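Local atomic coordinates of D-threo-3-hydroxyaspartate dehydratase (Delftia, PDB entry 3WQD), a protein that catalyses the deamination of D-threo-3-hydroxyaspartate to oxaloacetate and ammonia, using pyridoxal 5'-phosphate and a divalent metal ion. Residues B[22-27]-B[267-272]; B[48-53]-B[70-75]; B[148-153]-B[180-185]. All coordinates share one frame; numbering follows the deposited sequence.

Contact 1: residues B[22-27]-B[267-272]; sequences AAVIDL and ALSVLA
Val24 and Leu271 meet on one face of an antiparallel pair of strands, 22-26 beside 268-272, in the mixed sheet characteristic of the C-terminal beta domain of this alanine racemase-like fold. The pair illustrates how an early strand can be built into a domain formed mostly by late sequence. The two side chains cross obliquely, Val24 CG2 lying 4.0 Å from Leu271 CB. With its CG1 anti to the backbone N (chi1 175°), Val24 keeps CG2 on the side of its own amide, toward Leu271. Ala22 joins the same face, its small CB resting beside the root of Leu271, and Arg356 of strand 354-358 covers this side.

The other face carries Ala23, Ile25, Leu268 and Val270. Here the closest side-chain approach is by CD1 of Leu268, which bends back over the neighbouring strand, 4.2 Å from Ala23 CB and 3.6 Å from the carbonyl O of Val24. Tyr372 packs against Ala23, Ile25 and Leu268 from strand 371-375.

Between these layers the backbones form a regular ladder. Ala22 with Leu271 and Val24 with Ser269 are hydrogen-bonded pairs, and the bond from Val24 N to Ser269 O is almost straight, at 175°. A water bridges the Val24-Ser269 pair, donating to Val24 O and hydrogen-bonding Ser269 OG, which is also hydrogen-bonded to Arg356 NE. Past the last bridge, Asp26 turns its carboxylate away to cap Arg29 N at the start of helix 27-44, while its own backbone N still reaches Ala267 O at 2.8 Å.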
loop_
_atom_site.group_PDB
_atom_site.type_symbol
_atom_site.label_atom_id
_atom_site.label_comp_id
_atom_site.label_asym_id
_atom_site.label_seq_id
_atom_site.Cartn_x
_atom_site.Cartn_y
_atom_site.Cartn_z
ATOM N N ALA B 22 -4.602 -13.448 -0.826
ATOM C CA ALA B 22 -3.220 -13.936 -0.747
ATOM C C ALA B 22 -2.499 -13.539 -2.029
ATOM O O ALA B 22 -3.112 -13.511 -3.117
ATOM C CB ALA B 22 -3.236 -15.473 -0.664
ATOM N N ALA B 23 -1.195 -13.258 -1.939
ATOM C CA ALA B 23 -0.411 -12.858 -3.121
ATOM C C ALA B 23 0.273 -14.147 -3.631
ATOM O O ALA B 23 1.128 -14.722 -2.941
ATOM C CB ALA B 23 0.591 -11.813 -2.643
ATOM N N VAL B 24 -0.063 -14.600 -4.824
ATOM C CA VAL B 24 0.320 -15.921 -5.337
ATOM C C VAL B 24 1.373 -15.653 -6.438
ATOM O O VAL B 24 1.106 -14.896 -7.402
ATOM C CB VAL B 24 -0.903 -16.616 -5.957
ATOM C CG1 VAL B 24 -0.471 -17.914 -6.598
ATOM C CG2 VAL B 24 -1.858 -16.927 -4.800
ATOM N N ILE B 25 2.560 -16.265 -6.299
ATOM C CA ILE B 25 3.520 -16.228 -7.397
ATOM C C ILE B 25 3.360 -17.552 -8.174
ATOM O O ILE B 25 3.603 -18.632 -7.594
ATOM C CB ILE B 25 4.964 -16.195 -6.889
ATOM C CG1 ILE B 25 5.218 -14.879 -6.164
ATOM C CG2 ILE B 25 5.944 -16.204 -8.106
ATOM C CD1 ILE B 25 6.529 -14.861 -5.363
ATOM N N ASP B 26 3.048 -17.461 -9.482
ATOM C CA ASP B 26 3.084 -18.663 -10.355
ATOM C C ASP B 26 4.598 -18.900 -10.680
ATOM O O ASP B 26 5.220 -18.119 -11.413
ATOM C CB ASP B 26 2.247 -18.404 -11.614
ATOM C CG ASP B 26 2.264 -19.580 -12.615
ATOM O OD1 ASP B 26 3.279 -20.177 -12.963
ATOM O OD2 ASP B 26 1.200 -19.936 -13.029
ATOM N N LEU B 27 5.211 -19.904 -10.058
ATOM C CA LEU B 27 6.661 -20.100 -10.166
ATOM C C LEU B 27 7.097 -20.376 -11.594
ATOM O O LEU B 27 8.196 -19.966 -11.985
ATOM C CB LEU B 27 7.163 -21.206 -9.268
ATOM C CG LEU B 27 7.087 -20.862 -7.750
ATOM C CD1 LEU B 27 7.341 -22.138 -6.934
ATOM C CD2 LEU B 27 8.148 -19.755 -7.413
ATOM N N ALA B 267 3.229 -13.006 -13.394
ATOM C CA ALA B 267 3.442 -14.100 -12.457
ATOM C C ALA B 267 2.763 -13.899 -11.093
ATOM O O ALA B 267 2.711 -14.806 -10.286
ATOM C CB ALA B 267 4.927 -14.448 -12.348
ATOM N N LEU B 268 2.407 -12.680 -10.789
ATOM C CA LEU B 268 1.845 -12.324 -9.460
ATOM C C LEU B 268 0.346 -12.106 -9.643
ATOM O O LEU B 268 -0.106 -11.335 -10.532
ATOM C CB LEU B 268 2.477 -11.008 -8.979
ATOM C CG LEU B 268 1.980 -10.504 -7.636
ATOM C CD1 LEU B 268 2.145 -11.560 -6.515
ATOM C CD2 LEU B 268 2.610 -9.134 -7.280
ATOM N N SER B 269 -0.453 -12.754 -8.773
ATOM C CA SER B 269 -1.859 -12.470 -8.822
ATOM C C SER B 269 -2.343 -12.460 -7.343
ATOM O O SER B 269 -1.685 -13.076 -6.459
ATOM C CB SER B 269 -2.724 -13.521 -9.653
ATOM O OG SER B 269 -2.584 -14.829 -9.079
ATOM N N VAL B 270 -3.518 -11.861 -7.117
ATOM C CA VAL B 270 -4.068 -11.874 -5.740
ATOM C C VAL B 270 -5.283 -12.821 -5.776
ATOM O O VAL B 270 -6.300 -12.564 -6.449
ATOM C CB VAL B 270 -4.475 -10.476 -5.264
ATOM C CG1 VAL B 270 -5.224 -10.483 -3.935
ATOM C CG2 VAL B 270 -3.186 -9.569 -5.213
ATOM N N LEU B 271 -5.206 -13.835 -4.937
ATOM C CA LEU B 271 -6.283 -14.850 -4.751
ATOM C C LEU B 271 -7.364 -14.183 -3.894
ATOM O O LEU B 271 -7.033 -13.624 -2.861
ATOM C CB LEU B 271 -5.703 -16.051 -4.011
ATOM C CG LEU B 271 -6.643 -17.252 -3.871
ATOM C CD1 LEU B 271 -6.910 -17.921 -5.250
ATOM C CD2 LEU B 271 -6.037 -18.212 -2.859
ATOM N N ALA B 272 -8.645 -14.174 -4.322
ATOM C CA ALA B 272 -9.712 -13.461 -3.608
ATOM C C ALA B 272 -10.915 -14.356 -3.567
ATOM O O ALA B 272 -11.091 -15.166 -4.486
ATOM C CB ALA B 272 -10.047 -12.163 -4.350
HETATM O O HOH W 1 -0.204 -15.936 -9.736
#

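Contact 2: residues B[48-53]-B[70-75]; sequences LRPHVK and SGITVS. With PLP (pyridoxal-5'-phosphate), chain G; 999 ((3S)-3-hydroxy-D-aspartic acid), chain J.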
loop_
_atom_site.group_PDB
_atom_site.type_symbol
_atom_site.label_atom_id
_atom_site.label_comp_id
_atom_site.label_asym_id
_atom_site.label_seq_id
_atom_site.Cartn_x
_atom_site.Cartn_y
_atom_site.Cartn_z
ATOM N N LEU B 48 23.447 -8.437 -15.351
ATOM C CA LEU B 48 22.098 -8.051 -14.867
ATOM C C LEU B 48 22.183 -7.958 -13.367
ATOM O O LEU B 48 22.604 -8.893 -12.658
ATOM C CB LEU B 48 21.081 -9.206 -15.202
ATOM C CG LEU B 48 19.680 -8.897 -14.633
ATOM C CD1 LEU B 48 18.997 -7.701 -15.254
ATOM C CD2 LEU B 48 18.757 -10.127 -14.892
ATOM N N ARG B 49 21.832 -6.757 -12.850
ATOM C CA ARG B 49 21.862 -6.470 -11.379
ATOM C C ARG B 49 20.380 -6.218 -11.035
ATOM O O ARG B 49 19.908 -5.069 -11.046
ATOM C CB ARG B 49 22.714 -5.234 -11.030
ATOM C CG ARG B 49 22.754 -4.980 -9.553
ATOM C CD ARG B 49 23.304 -3.565 -9.187
ATOM N NE ARG B 49 24.771 -3.588 -9.361
ATOM C CZ ARG B 49 25.674 -4.043 -8.501
ATOM N NH1 ARG B 49 25.281 -4.564 -7.329
ATOM N NH2 ARG B 49 26.973 -4.053 -8.856
ATOM N N PRO B 50 19.634 -7.278 -10.679
ATOM C CA PRO B 50 18.168 -7.119 -10.545
ATOM C C PRO B 50 17.867 -6.191 -9.380
ATOM O O PRO B 50 18.577 -6.165 -8.310
ATOM C CB PRO B 50 17.696 -8.577 -10.195
ATOM C CG PRO B 50 18.961 -9.320 -9.725
ATOM C CD PRO B 50 20.143 -8.672 -10.515
ATOM N N HIS B 51 16.789 -5.481 -9.570
ATOM C CA HIS B 51 16.298 -4.591 -8.495
ATOM C C HIS B 51 15.313 -5.356 -7.642
ATOM O O HIS B 51 14.202 -5.675 -8.111
ATOM C CB HIS B 51 15.639 -3.279 -9.072
ATOM C CG HIS B 51 15.702 -2.209 -8.059
ATOM N ND1 HIS B 51 15.444 -2.454 -6.723
ATOM C CD2 HIS B 51 16.082 -0.846 -8.166
ATOM C CE1 HIS B 51 15.698 -1.297 -6.027
ATOM N NE2 HIS B 51 16.041 -0.330 -6.936
ATOM N N VAL B 52 15.708 -5.732 -6.438
ATOM C CA VAL B 52 14.900 -6.606 -5.597
ATOM C C VAL B 52 13.802 -5.822 -4.885
ATOM O O VAL B 52 13.008 -6.434 -4.176
ATOM C CB VAL B 52 15.796 -7.408 -4.566
ATOM C CG1 VAL B 52 16.737 -8.299 -5.375
ATOM C CG2 VAL B 52 16.532 -6.510 -3.587
ATOM N N LYS B 53 13.662 -4.519 -5.095
ATOM C CA LYS B 53 12.596 -3.808 -4.376
ATOM C C LYS B 53 11.212 -4.261 -4.837
ATOM O O LYS B 53 10.204 -4.049 -4.129
ATOM C CB LYS B 53 12.672 -2.288 -4.581
ATOM C CG LYS B 53 12.246 -1.835 -5.989
ATOM C CD LYS B 53 12.370 -0.278 -6.164
ATOM C CE LYS B 53 12.165 0.210 -7.614
ATOM N NZ LYS B 53 11.101 -0.493 -8.267
ATOM N N SER B 70 24.287 -10.743 -11.293
ATOM C CA SER B 70 25.543 -10.335 -10.632
ATOM C C SER B 70 25.127 -9.216 -9.659
ATOM O O SER B 70 24.957 -8.008 -10.081
ATOM C CB SER B 70 26.461 -9.680 -11.708
ATOM O OG SER B 70 26.754 -10.621 -12.678
ATOM N N GLY B 71 25.065 -9.551 -8.367
ATOM C CA GLY B 71 24.732 -8.520 -7.373
ATOM C C GLY B 71 23.226 -8.180 -7.438
ATOM O O GLY B 71 22.453 -8.722 -8.279
ATOM N N ILE B 72 22.829 -7.190 -6.622
ATOM C CA ILE B 72 21.469 -6.749 -6.611
ATOM C C ILE B 72 21.468 -5.205 -6.477
ATOM O O ILE B 72 22.474 -4.612 -6.005
ATOM C CB ILE B 72 20.643 -7.322 -5.406
ATOM C CG1 ILE B 72 21.225 -6.921 -4.035
ATOM C CG2 ILE B 72 20.494 -8.858 -5.580
ATOM C CD1 ILE B 72 20.402 -7.419 -2.807
ATOM N N THR B 73 20.311 -4.626 -6.763
ATOM C CA THR B 73 20.033 -3.223 -6.466
ATOM C C THR B 73 18.944 -3.236 -5.381
ATOM O O THR B 73 17.997 -4.075 -5.442
ATOM C CB THR B 73 19.446 -2.481 -7.692
ATOM O OG1 THR B 73 20.275 -2.767 -8.840
ATOM C CG2 THR B 73 19.417 -0.990 -7.461
ATOM N N VAL B 74 19.079 -2.357 -4.382
ATOM C CA VAL B 74 18.074 -2.234 -3.301
ATOM C C VAL B 74 17.602 -0.780 -3.202
ATOM O O VAL B 74 18.336 0.158 -3.615
ATOM C CB VAL B 74 18.618 -2.674 -1.923
ATOM C CG1 VAL B 74 19.006 -4.178 -1.989
ATOM C CG2 VAL B 74 19.788 -1.846 -1.459
ATOM N N SER B 75 16.382 -0.612 -2.695
ATOM C CA SER B 75 15.777 0.716 -2.553
ATOM C C SER B 75 15.819 1.287 -1.129
ATOM O O SER B 75 15.407 2.437 -0.933
ATOM C CB SER B 75 14.322 0.744 -3.060
ATOM O OG SER B 75 13.472 0.061 -2.122
HETATM N N1 PLP G . 16.864 1.310 -11.020
HETATM C C2 PLP G . 16.333 2.290 -10.268
HETATM C C2A PLP G . 17.182 3.372 -9.682
HETATM C C3 PLP G . 14.899 2.383 -10.131
HETATM O O3 PLP G . 14.357 3.354 -9.404
HETATM C C4 PLP G . 14.098 1.316 -10.714
HETATM C C4A PLP G . 12.664 1.333 -10.621
HETATM C C5 PLP G . 14.822 0.261 -11.403
HETATM C C6 PLP G . 16.214 0.318 -11.594
HETATM C C5A PLP G . 14.028 -0.913 -11.964
HETATM O O4P PLP G . 13.080 -0.507 -12.939
HETATM P P PLP G . 11.969 -1.619 -13.329
HETATM O O1P PLP G . 12.750 -2.812 -13.827
HETATM O O2P PLP G . 11.230 -0.895 -14.430
HETATM O O3P PLP G . 11.207 -1.899 -12.122
HETATM O OD2 999 J . 7.739 3.634 -11.587
HETATM C CG 999 J . 8.405 2.609 -11.239
HETATM O OD1 999 J . 7.830 1.531 -10.881
HETATM C CB 999 J . 9.937 2.675 -11.272
HETATM O OB 999 J . 10.323 4.028 -11.765
HETATM C CA 999 J . 10.571 2.432 -9.925
HETATM N N 999 J . 12.033 2.454 -10.067
HETATM C C 999 J . 10.135 3.389 -8.898
HETATM O OXT 999 J . 9.023 3.357 -8.406
HETATM O O 999 J . 11.038 4.190 -8.496
HETATM O O HOH W 2 24.774 -11.046 -14.783
#
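The His51 ring is held between two aliphatic groups: Thr73 CG2 lies over one face in a CH-pi contact, 3.7 Å from the ring centroid, and Lys53 CD over the opposite face. The cofactor meets the ring's edge, His51 CD2 standing 3.6 Å from PLP C6. His51 ND1 accepts the Lys53 backbone N-H, which fixes the ring's rotation. The Arg49 guanidinium has Ser70 O over one face; Arg49 NH1, with Ile72 O in the guanidinium plane, donates to that oxygen at 3.1 Å from above the carbonyl plane, and salt bridges to Asp90 and Glu242 hold the group. Cutting His51 back to an alanine is likely to leave the Lys53 amide without its side-chain acceptor and open a gap between Thr73 CG2 and Lys53 CD, beside the cofactor. Backbone bonds from Thr73 N to Pro50 O and Val52 N to Thr73 O tie the loop to strand 72-74. A bend at the end of Lys53 (chi4 40°) sets its NZ 3.4 Å from PLP C4A. PLP C4A lies 1.4 Å from 999 N, the ligand's amine. Such spacing is consistent with an external aldimine beside Lys53, the lysine inferred otherwise to carry the cofactor, at the barrel mouth of a fold-type III PLP enzyme.

Contact 3: residues B[148-153]-B[180-185]; sequences DGHRSG and LTHAGS. With PLP (pyridoxal-5'-phosphate), chain G; 999 ((3S)-3-hydroxy-D-aspartic acid), chain J.
Asp148 and Ser185 are joined through a single carboxylate oxygen that takes two bonds. Asp148 OD2 accepts Ser185 N at 2.9 Å and Ser185 OG at 2.6 Å, both donors arriving from the same face of the carboxylate. The partner oxygen looks back along its own loop: Asp148 OD1 accepts His150 N at 3.0 Å, closing an Asx turn, and a water donates to it as well. Both oxygens are thus engaged, and the carboxylate pins the two loops together.

The turn presents the His150 ring to Gly184, whose CA lies over the ring centre, 3.4 Å from the centroid.

Nearer the cofactor, Arg151 is used at the edge of its guanidinium. NH2 donates to PLP O3 at 2.7 Å and nearly straight (173°), whereas NH1 makes a weak bond to the ligand carboxylate O and a further one to Asn328 of the second subunit. His182 has both nitrogens occupied: ND1 donates to Gly226 O and NE2 to the ligand hydroxyl OB at 2.8 Å. Its CG anti to the backbone N (chi1 168°) carries one ring face onto the cofactor, CE1 being 3.3 Å from PLP C4.

A magnesium ion lies about 3 Å from the His150 side chain. The ligand is the (3S) diastereomer of the substrate, whose hydroxyl may sit differently, but the site may act in a like way on that hydroxyl, polarising it for departure during dehydration.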
loop_
_atom_site.group_PDB
_atom_site.type_symbol
_atom_site.label_atom_id
_atom_site.label_comp_id
_atom_site.label_asym_id
_atom_site.label_seq_id
_atom_site.Cartn_x
_atom_site.Cartn_y
_atom_site.Cartn_z
ATOM N N ASP B 148 16.576 11.253 -18.860
ATOM C CA ASP B 148 15.272 11.388 -19.520
ATOM C C ASP B 148 14.270 12.297 -18.765
ATOM O O ASP B 148 13.073 12.353 -19.148
ATOM C CB ASP B 148 14.677 9.974 -19.768
ATOM C CG ASP B 148 14.136 9.376 -18.482
ATOM O OD1 ASP B 148 14.598 9.829 -17.364
ATOM O OD2 ASP B 148 13.360 8.398 -18.606
ATOM N N GLY B 149 14.709 13.015 -17.713
ATOM C CA GLY B 149 13.886 13.912 -16.988
ATOM C C GLY B 149 12.906 13.199 -16.042
ATOM O O GLY B 149 12.049 13.865 -15.480
ATOM N N HIS B 150 13.010 11.876 -15.872
ATOM C CA HIS B 150 12.070 11.097 -15.039
ATOM C C HIS B 150 12.045 11.594 -13.609
ATOM O O HIS B 150 10.925 11.732 -13.052
ATOM C CB HIS B 150 12.463 9.607 -15.067
ATOM C CG HIS B 150 11.673 8.727 -14.158
ATOM N ND1 HIS B 150 10.352 8.455 -14.344
ATOM C CD2 HIS B 150 12.108 7.953 -13.109
ATOM C CE1 HIS B 150 9.936 7.566 -13.316
ATOM N NE2 HIS B 150 11.039 7.262 -12.591
ATOM N N ARG B 151 13.229 11.852 -12.974
ATOM C CA ARG B 151 13.257 12.085 -11.520
ATOM C C ARG B 151 14.356 13.053 -11.279
ATOM O O ARG B 151 14.209 14.277 -11.499
ATOM C CB ARG B 151 13.408 10.703 -10.805
ATOM C CG ARG B 151 13.126 10.678 -9.305
ATOM C CD ARG B 151 12.839 9.245 -8.875
ATOM N NE ARG B 151 13.907 8.275 -9.065
ATOM C CZ ARG B 151 13.695 6.924 -9.222
ATOM N NH1 ARG B 151 12.454 6.468 -9.453
ATOM N NH2 ARG B 151 14.722 6.057 -9.264
ATOM N N SER B 152 15.518 12.594 -10.934
ATOM C CA SER B 152 16.521 13.520 -10.557
ATOM C C SER B 152 17.843 13.036 -11.212
ATOM O O SER B 152 17.831 12.064 -11.948
ATOM C CB SER B 152 16.623 13.371 -9.006
ATOM O OG SER B 152 16.981 11.951 -8.724
ATOM N N GLY B 153 18.963 13.637 -10.845
ATOM C CA GLY B 153 20.259 13.164 -11.349
ATOM C C GLY B 153 21.001 14.321 -11.978
ATOM O O GLY B 153 20.433 15.377 -12.337
ATOM N N LEU B 180 25.187 5.814 -12.917
ATOM C CA LEU B 180 24.005 5.020 -13.186
ATOM C C LEU B 180 22.874 5.952 -13.591
ATOM O O LEU B 180 22.838 7.158 -13.198
ATOM C CB LEU B 180 23.573 4.158 -11.965
ATOM C CG LEU B 180 22.892 4.966 -10.800
ATOM C CD1 LEU B 180 22.155 3.932 -9.880
ATOM C CD2 LEU B 180 23.892 5.743 -9.935
ATOM N N THR B 181 21.914 5.398 -14.329
ATOM C CA THR B 181 20.725 6.136 -14.694
ATOM C C THR B 181 19.534 5.164 -14.689
ATOM O O THR B 181 19.743 3.949 -14.936
ATOM C CB THR B 181 20.894 6.828 -16.087
ATOM O OG1 THR B 181 19.805 7.756 -16.225
ATOM C CG2 THR B 181 20.915 5.830 -17.184
ATOM N N HIS B 182 18.326 5.731 -14.533
ATOM C CA HIS B 182 17.106 4.953 -14.680
ATOM C C HIS B 182 16.170 5.693 -15.544
ATOM O O HIS B 182 15.664 6.797 -15.147
ATOM C CB HIS B 182 16.457 4.808 -13.256
ATOM C CG HIS B 182 15.036 4.282 -13.264
ATOM N ND1 HIS B 182 14.679 3.017 -13.808
ATOM C CD2 HIS B 182 13.886 4.816 -12.734
ATOM C CE1 HIS B 182 13.318 2.820 -13.543
ATOM N NE2 HIS B 182 12.845 3.924 -12.970
ATOM N N ALA B 183 15.892 5.190 -16.766
ATOM C CA ALA B 183 15.018 5.967 -17.658
ATOM C C ALA B 183 13.555 5.616 -17.406
ATOM O O ALA B 183 12.892 4.945 -18.256
ATOM C CB ALA B 183 15.434 5.792 -19.139
ATOM N N GLY B 184 13.032 6.004 -16.231
ATOM C CA GLY B 184 11.658 5.647 -15.808
ATOM C C GLY B 184 10.575 6.267 -16.651
ATOM O O GLY B 184 9.435 5.841 -16.552
ATOM N N SER B 185 10.909 7.248 -17.527
ATOM C CA SER B 185 9.903 7.804 -18.432
ATOM C C SER B 185 9.492 6.738 -19.456
ATOM O O SER B 185 8.462 6.935 -20.129
ATOM C CB SER B 185 10.387 9.026 -19.229
ATOM O OG SER B 185 11.371 8.677 -20.235
HETATM N N1 PLP G . 16.864 1.310 -11.020
HETATM C C2 PLP G . 16.333 2.290 -10.268
HETATM C C2A PLP G . 17.182 3.372 -9.682
HETATM C C3 PLP G . 14.899 2.383 -10.131
HETATM O O3 PLP G . 14.357 3.354 -9.404
HETATM C C4 PLP G . 14.098 1.316 -10.714
HETATM C C4A PLP G . 12.664 1.333 -10.621
HETATM C C5 PLP G . 14.822 0.261 -11.403
HETATM C C6 PLP G . 16.214 0.318 -11.594
HETATM C C5A PLP G . 14.028 -0.913 -11.964
HETATM O O4P PLP G . 13.080 -0.507 -12.939
HETATM P P PLP G . 11.969 -1.619 -13.329
HETATM O O1P PLP G . 12.750 -2.812 -13.827
HETATM O O2P PLP G . 11.230 -0.895 -14.430
HETATM O O3P PLP G . 11.207 -1.899 -12.122
HETATM O OD2 999 J . 7.739 3.634 -11.587
HETATM C CG 999 J . 8.405 2.609 -11.239
HETATM O OD1 999 J . 7.830 1.531 -10.881
HETATM C CB 999 J . 9.937 2.675 -11.272
HETATM O OB 999 J . 10.323 4.028 -11.765
HETATM C CA 999 J . 10.571 2.432 -9.925
HETATM N N 999 J . 12.033 2.454 -10.067
HETATM C C 999 J . 10.135 3.389 -8.898
HETATM O OXT 999 J . 9.023 3.357 -8.406
HETATM O O 999 J . 11.038 4.190 -8.496
HETATM O O HOH W 3 16.950 9.643 -15.912
#

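Contact 1 joins residues about 240 positions apart, and contacts 2 and 3 follow one another within the span it closes. Contact 1 belongs to the mixed sheet, tying strand 22-26 to the C-terminal domain; the other two lie on loops and strands of the parallel barrel sheet. Centres of contacts 2 and 3 are 17 Å apart, with PLP and the hydroxyaspartate touched by both, whereas contact 1 lies 22 Å from contact 2 and 30 Å from contact 3, across the chain's centre from the latter. The chain thus leaves the beta domain, builds the barrel and its active site, and returns; the second subunit reaches contacts 2 and 3 only.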